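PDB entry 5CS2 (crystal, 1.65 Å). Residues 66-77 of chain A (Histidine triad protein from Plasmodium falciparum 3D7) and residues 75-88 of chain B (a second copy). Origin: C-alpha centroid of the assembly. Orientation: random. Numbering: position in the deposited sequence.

Chain A, residues 66-77: HYNDLDIEEIID
Chain B, residues 75-88: IIDINLLCNFMCYI

Two copies of the same protein meet here. Chain B 75-88 is one continuous helix. Chain A begins as loop at A:His66, makes a 3-10 turn over residues 67-69, and enters a helix at A:Ile72 that runs through A:Asp77. The two helix axes approach to 9.7 Å, with 125° between their N-to-C directions. In register, A:Asn68 CA lies 6.2 Å from B:Asn83 CA, A:Ile75 CA lies 6.9 Å from B:Leu80 CA, and A:Ile76 CA lies 5.9 Å from B:Ile76 CA. The contact between the stretches buries 580 Å², both sides summed.

One bump from chain B is B:Leu80 (m, t). Its CA-to-CB bond points sideways, but its end comes nearer to chain A. B:Leu80 CD2 sits among three isoleucines: 4.0 Å from A:Ile72 CG2, 3.8 Å from A:Ile75 CG2 and 4.1 Å from A:Ile76 CG1. All three are m, t rotamers. These are van der Waals contacts between branched aliphatic groups. Nearby, the two copies of residue 76 touch, A:Ile76 CG2 to B:Ile76 CG1 at 4.1 Å. A:Ile75 points toward chain B, and A:Ile75 CD1 lies 3.4 Å from B:Asn83 CG.

B:Asn83 (chi1 t, chi2 -92°) reaches into the 3-10 turn. B:Asn83 ND2 donates to A:Tyr67 O at 3.0 Å, with an angle of 146° at the hydrogen. B:Asn83 ND2 also lies over one face of the A:Tyr67 ring, 3.5 Å from A:Tyr67 CD2.

A:Tyr67 (chi1 t, chi2 41°) points toward chain B and is buried. B:Cys82 SG approaches the ring edge, 4.1 Å from A:Tyr67 CE2. Water 1 bridges the gap beyond the ring: its O lies 2.8 Å from A:Tyr67 OH and donates to B:Asn79 OD1 at 2.6 Å. B:Asn79 ND2 in turn bonds B:Ile75 O (2.9 Å), one turn back.

A:Asn68 (chi1 m) extends its end to the helix surface near B:Asn83, B:Cys86 and B:Tyr87.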

# COMPACT_ATOMS: atom_id res chain seq x y z
N HIS A 66 13.56 3.69 1.66
CA HIS A 66 12.28 4.19 2.13
C HIS A 66 11.28 4.34 1.01
O HIS A 66 11.64 4.65 -0.11
CB HIS A 66 12.47 5.54 2.84
CG HIS A 66 12.93 5.39 4.26
ND1 HIS A 66 12.06 4.95 5.26
CD2 HIS A 66 14.14 5.61 4.80
CE1 HIS A 66 12.78 4.89 6.36
NE2 HIS A 66 14.05 5.29 6.13
N TYR A 67 10.00 4.22 1.36
CA TYR A 67 8.90 4.39 0.42
C TYR A 67 8.96 5.75 -0.27
O TYR A 67 8.68 5.86 -1.46
CB TYR A 67 7.57 4.21 1.18
CG TYR A 67 6.35 4.09 0.29
CD1 TYR A 67 6.37 3.33 -0.88
CD2 TYR A 67 5.14 4.68 0.66
CE1 TYR A 67 5.24 3.20 -1.68
CE2 TYR A 67 4.00 4.56 -0.13
CZ TYR A 67 4.04 3.78 -1.28
OH TYR A 67 2.92 3.66 -2.06
N ASN A 68 9.38 6.78 0.46
CA ASN A 68 9.49 8.12 -0.10
C ASN A 68 10.71 8.34 -1.02
O ASN A 68 10.81 9.40 -1.64
CB ASN A 68 9.41 9.16 0.97
CG ASN A 68 7.96 9.40 1.33
OD1 ASN A 68 7.23 10.10 0.64
ND2 ASN A 68 7.54 8.77 2.37
N ASP A 69 11.58 7.31 -1.16
CA ASP A 69 12.71 7.33 -2.09
C ASP A 69 12.21 6.93 -3.48
O ASP A 69 12.93 7.12 -4.45
CB ASP A 69 13.81 6.35 -1.67
CG ASP A 69 14.56 6.76 -0.42
OD1 ASP A 69 14.74 7.98 -0.21
OD2 ASP A 69 14.98 5.86 0.33
N LEU A 70 10.98 6.34 -3.58
CA LEU A 70 10.48 5.90 -4.89
C LEU A 70 10.06 7.04 -5.77
O LEU A 70 9.47 8.01 -5.28
CB LEU A 70 9.32 4.89 -4.76
CG LEU A 70 9.47 3.61 -3.91
CD1 LEU A 70 8.49 2.56 -4.40
CD2 LEU A 70 10.85 3.02 -3.97
N ASP A 71 10.27 6.90 -7.09
CA ASP A 71 9.81 7.87 -8.09
C ASP A 71 8.32 7.54 -8.37
O ASP A 71 7.87 6.42 -8.09
CB ASP A 71 10.61 7.75 -9.39
CG ASP A 71 12.10 8.01 -9.30
OD1 ASP A 71 12.51 8.80 -8.40
OD2 ASP A 71 12.84 7.50 -10.16
N ILE A 72 7.58 8.52 -8.92
CA ILE A 72 6.15 8.40 -9.26
C ILE A 72 5.87 7.11 -10.05
O ILE A 72 4.97 6.36 -9.68
CB ILE A 72 5.59 9.67 -9.97
CG1 ILE A 72 5.64 10.87 -9.00
CG2 ILE A 72 4.14 9.45 -10.46
CD1 ILE A 72 5.46 12.23 -9.61
N GLU A 73 6.69 6.82 -11.09
CA GLU A 73 6.56 5.64 -11.95
C GLU A 73 6.71 4.36 -11.13
O GLU A 73 5.94 3.42 -11.35
CB GLU A 73 7.59 5.68 -13.11
CG GLU A 73 7.42 6.84 -14.08
CD GLU A 73 7.94 8.19 -13.61
OE1 GLU A 73 8.66 8.24 -12.59
OE2 GLU A 73 7.60 9.20 -14.26
N GLU A 74 7.65 4.33 -10.16
CA GLU A 74 7.87 3.18 -9.28
C GLU A 74 6.71 2.96 -8.31
O GLU A 74 6.36 1.82 -8.02
CB GLU A 74 9.18 3.29 -8.48
CG GLU A 74 10.44 3.31 -9.34
CD GLU A 74 11.72 3.50 -8.54
OE1 GLU A 74 11.80 4.48 -7.76
OE2 GLU A 74 12.62 2.64 -8.66
N ILE A 75 6.14 4.06 -7.76
CA ILE A 75 4.99 4.01 -6.83
C ILE A 75 3.82 3.39 -7.57
O ILE A 75 3.18 2.48 -7.05
CB ILE A 75 4.62 5.41 -6.24
CG1 ILE A 75 5.77 5.96 -5.40
CG2 ILE A 75 3.30 5.32 -5.39
CD1 ILE A 75 5.76 7.51 -5.29
N ILE A 76 3.55 3.89 -8.78
CA ILE A 76 2.45 3.34 -9.58
C ILE A 76 2.68 1.87 -9.89
O ILE A 76 1.77 1.04 -9.75
CB ILE A 76 2.28 4.20 -10.84
CG1 ILE A 76 1.79 5.63 -10.48
CG2 ILE A 76 1.38 3.50 -11.92
CD1 ILE A 76 1.86 6.65 -11.65
N ASP A 77 3.90 1.54 -10.35
CA ASP A 77 4.22 0.17 -10.74
C ASP A 77 4.04 -0.82 -9.59
O ASP A 77 3.30 -1.80 -9.74
CB ASP A 77 5.65 0.11 -11.32
CG ASP A 77 6.02 -1.26 -11.89
OD1 ASP A 77 6.11 -2.22 -11.11
OD2 ASP A 77 6.28 -1.35 -13.13
N ILE B 75 -6.65 3.19 -7.74
CA ILE B 75 -5.45 2.54 -7.17
C ILE B 75 -4.31 3.53 -7.23
O ILE B 75 -3.61 3.74 -6.24
CB ILE B 75 -5.08 1.20 -7.89
CG1 ILE B 75 -6.20 0.17 -7.71
CG2 ILE B 75 -3.72 0.64 -7.34
CD1 ILE B 75 -6.23 -0.90 -8.83
N ILE B 76 -4.11 4.15 -8.41
CA ILE B 76 -3.04 5.14 -8.55
C ILE B 76 -3.26 6.32 -7.61
O ILE B 76 -2.32 6.76 -6.94
CB ILE B 76 -2.96 5.57 -10.03
CG1 ILE B 76 -2.49 4.38 -10.92
CG2 ILE B 76 -2.11 6.86 -10.23
CD1 ILE B 76 -2.66 4.63 -12.44
N ASP B 77 -4.49 6.85 -7.58
CA ASP B 77 -4.80 8.02 -6.77
C ASP B 77 -4.52 7.78 -5.28
O ASP B 77 -3.78 8.54 -4.67
CB ASP B 77 -6.25 8.47 -7.01
CG ASP B 77 -6.62 9.78 -6.31
OD1 ASP B 77 -6.64 9.79 -5.07
OD2 ASP B 77 -6.94 10.78 -7.02
N ILE B 78 -5.09 6.71 -4.71
CA ILE B 78 -4.96 6.47 -3.28
C ILE B 78 -3.50 6.18 -2.87
O ILE B 78 -3.08 6.54 -1.76
CB ILE B 78 -5.97 5.42 -2.73
CG1 ILE B 78 -6.13 5.61 -1.21
CG2 ILE B 78 -5.52 3.99 -3.06
CD1 ILE B 78 -7.26 4.89 -0.51
N ASN B 79 -2.73 5.58 -3.80
CA ASN B 79 -1.35 5.21 -3.52
C ASN B 79 -0.39 6.37 -3.67
O ASN B 79 0.53 6.47 -2.86
CB ASN B 79 -0.95 3.99 -4.29
CG ASN B 79 -1.49 2.77 -3.58
OD1 ASN B 79 -1.19 2.50 -2.41
ND2 ASN B 79 -2.43 2.10 -4.22
N LEU B 80 -0.63 7.24 -4.64
CA LEU B 80 0.17 8.48 -4.74
C LEU B 80 -0.13 9.37 -3.53
O LEU B 80 0.80 9.94 -2.95
CB LEU B 80 -0.10 9.22 -6.05
CG LEU B 80 0.37 8.52 -7.34
CD1 LEU B 80 0.00 9.36 -8.54
CD2 LEU B 80 1.88 8.22 -7.34
N LEU B 81 -1.41 9.43 -3.08
CA LEU B 81 -1.76 10.18 -1.87
C LEU B 81 -1.06 9.61 -0.63
O LEU B 81 -0.57 10.34 0.21
CB LEU B 81 -3.31 10.17 -1.67
CG LEU B 81 -3.80 10.94 -0.45
CD1 LEU B 81 -3.38 12.44 -0.54
CD2 LEU B 81 -5.31 10.87 -0.34
N CYS B 82 -0.99 8.27 -0.52
CA CYS B 82 -0.28 7.62 0.56
C CYS B 82 1.18 8.06 0.62
O CYS B 82 1.66 8.42 1.70
CB CYS B 82 -0.39 6.10 0.45
SG CYS B 82 0.43 5.25 1.81
N ASN B 83 1.87 7.97 -0.51
CA ASN B 83 3.30 8.35 -0.58
C ASN B 83 3.46 9.84 -0.19
O ASN B 83 4.30 10.15 0.66
CB ASN B 83 3.84 8.08 -1.98
CG ASN B 83 5.33 8.12 -2.02
OD1 ASN B 83 5.93 9.17 -2.27
ND2 ASN B 83 5.96 6.99 -1.83
N PHE B 84 2.60 10.71 -0.74
CA PHE B 84 2.58 12.15 -0.44
C PHE B 84 2.37 12.36 1.06
O PHE B 84 3.06 13.18 1.67
CB PHE B 84 1.49 12.85 -1.25
CG PHE B 84 1.33 14.33 -0.92
CD1 PHE B 84 2.26 15.26 -1.38
CD2 PHE B 84 0.31 14.76 -0.09
CE1 PHE B 84 2.13 16.62 -1.07
CE2 PHE B 84 0.20 16.12 0.27
CZ PHE B 84 1.09 17.04 -0.25
N MET B 85 1.37 11.64 1.68
CA MET B 85 1.10 11.81 3.10
C MET B 85 2.20 11.30 4.01
O MET B 85 2.43 11.89 5.05
CB MET B 85 -0.27 11.22 3.49
CG MET B 85 -1.44 12.02 2.94
SD MET B 85 -1.39 13.83 3.31
CE MET B 85 -1.12 13.83 4.96
N CYS B 86 2.97 10.25 3.59
CA CYS B 86 4.11 9.83 4.38
C CYS B 86 5.16 10.93 4.38
O CYS B 86 5.78 11.17 5.41
CB CYS B 86 4.69 8.52 3.87
SG CYS B 86 3.64 7.11 4.22
N TYR B 87 5.31 11.63 3.26
CA TYR B 87 6.23 12.78 3.18
C TYR B 87 5.78 13.90 4.15
O TYR B 87 6.57 14.32 5.00
CB TYR B 87 6.32 13.30 1.75
CG TYR B 87 7.21 14.52 1.58
CD1 TYR B 87 8.60 14.39 1.60
CD2 TYR B 87 6.67 15.79 1.43
CE1 TYR B 87 9.43 15.50 1.42
CE2 TYR B 87 7.49 16.91 1.29
CZ TYR B 87 8.87 16.76 1.26
OH TYR B 87 9.67 17.85 1.08
N ILE B 88 4.50 14.30 4.08
CA ILE B 88 3.95 15.34 4.97
C ILE B 88 4.07 14.97 6.43
O ILE B 88 4.58 15.76 7.22
CB ILE B 88 2.46 15.64 4.57
CG1 ILE B 88 2.34 16.22 3.14
CG2 ILE B 88 1.78 16.54 5.63
CD1 ILE B 88 3.17 17.57 2.82
O HOH W 1 0.66 2.96 -0.59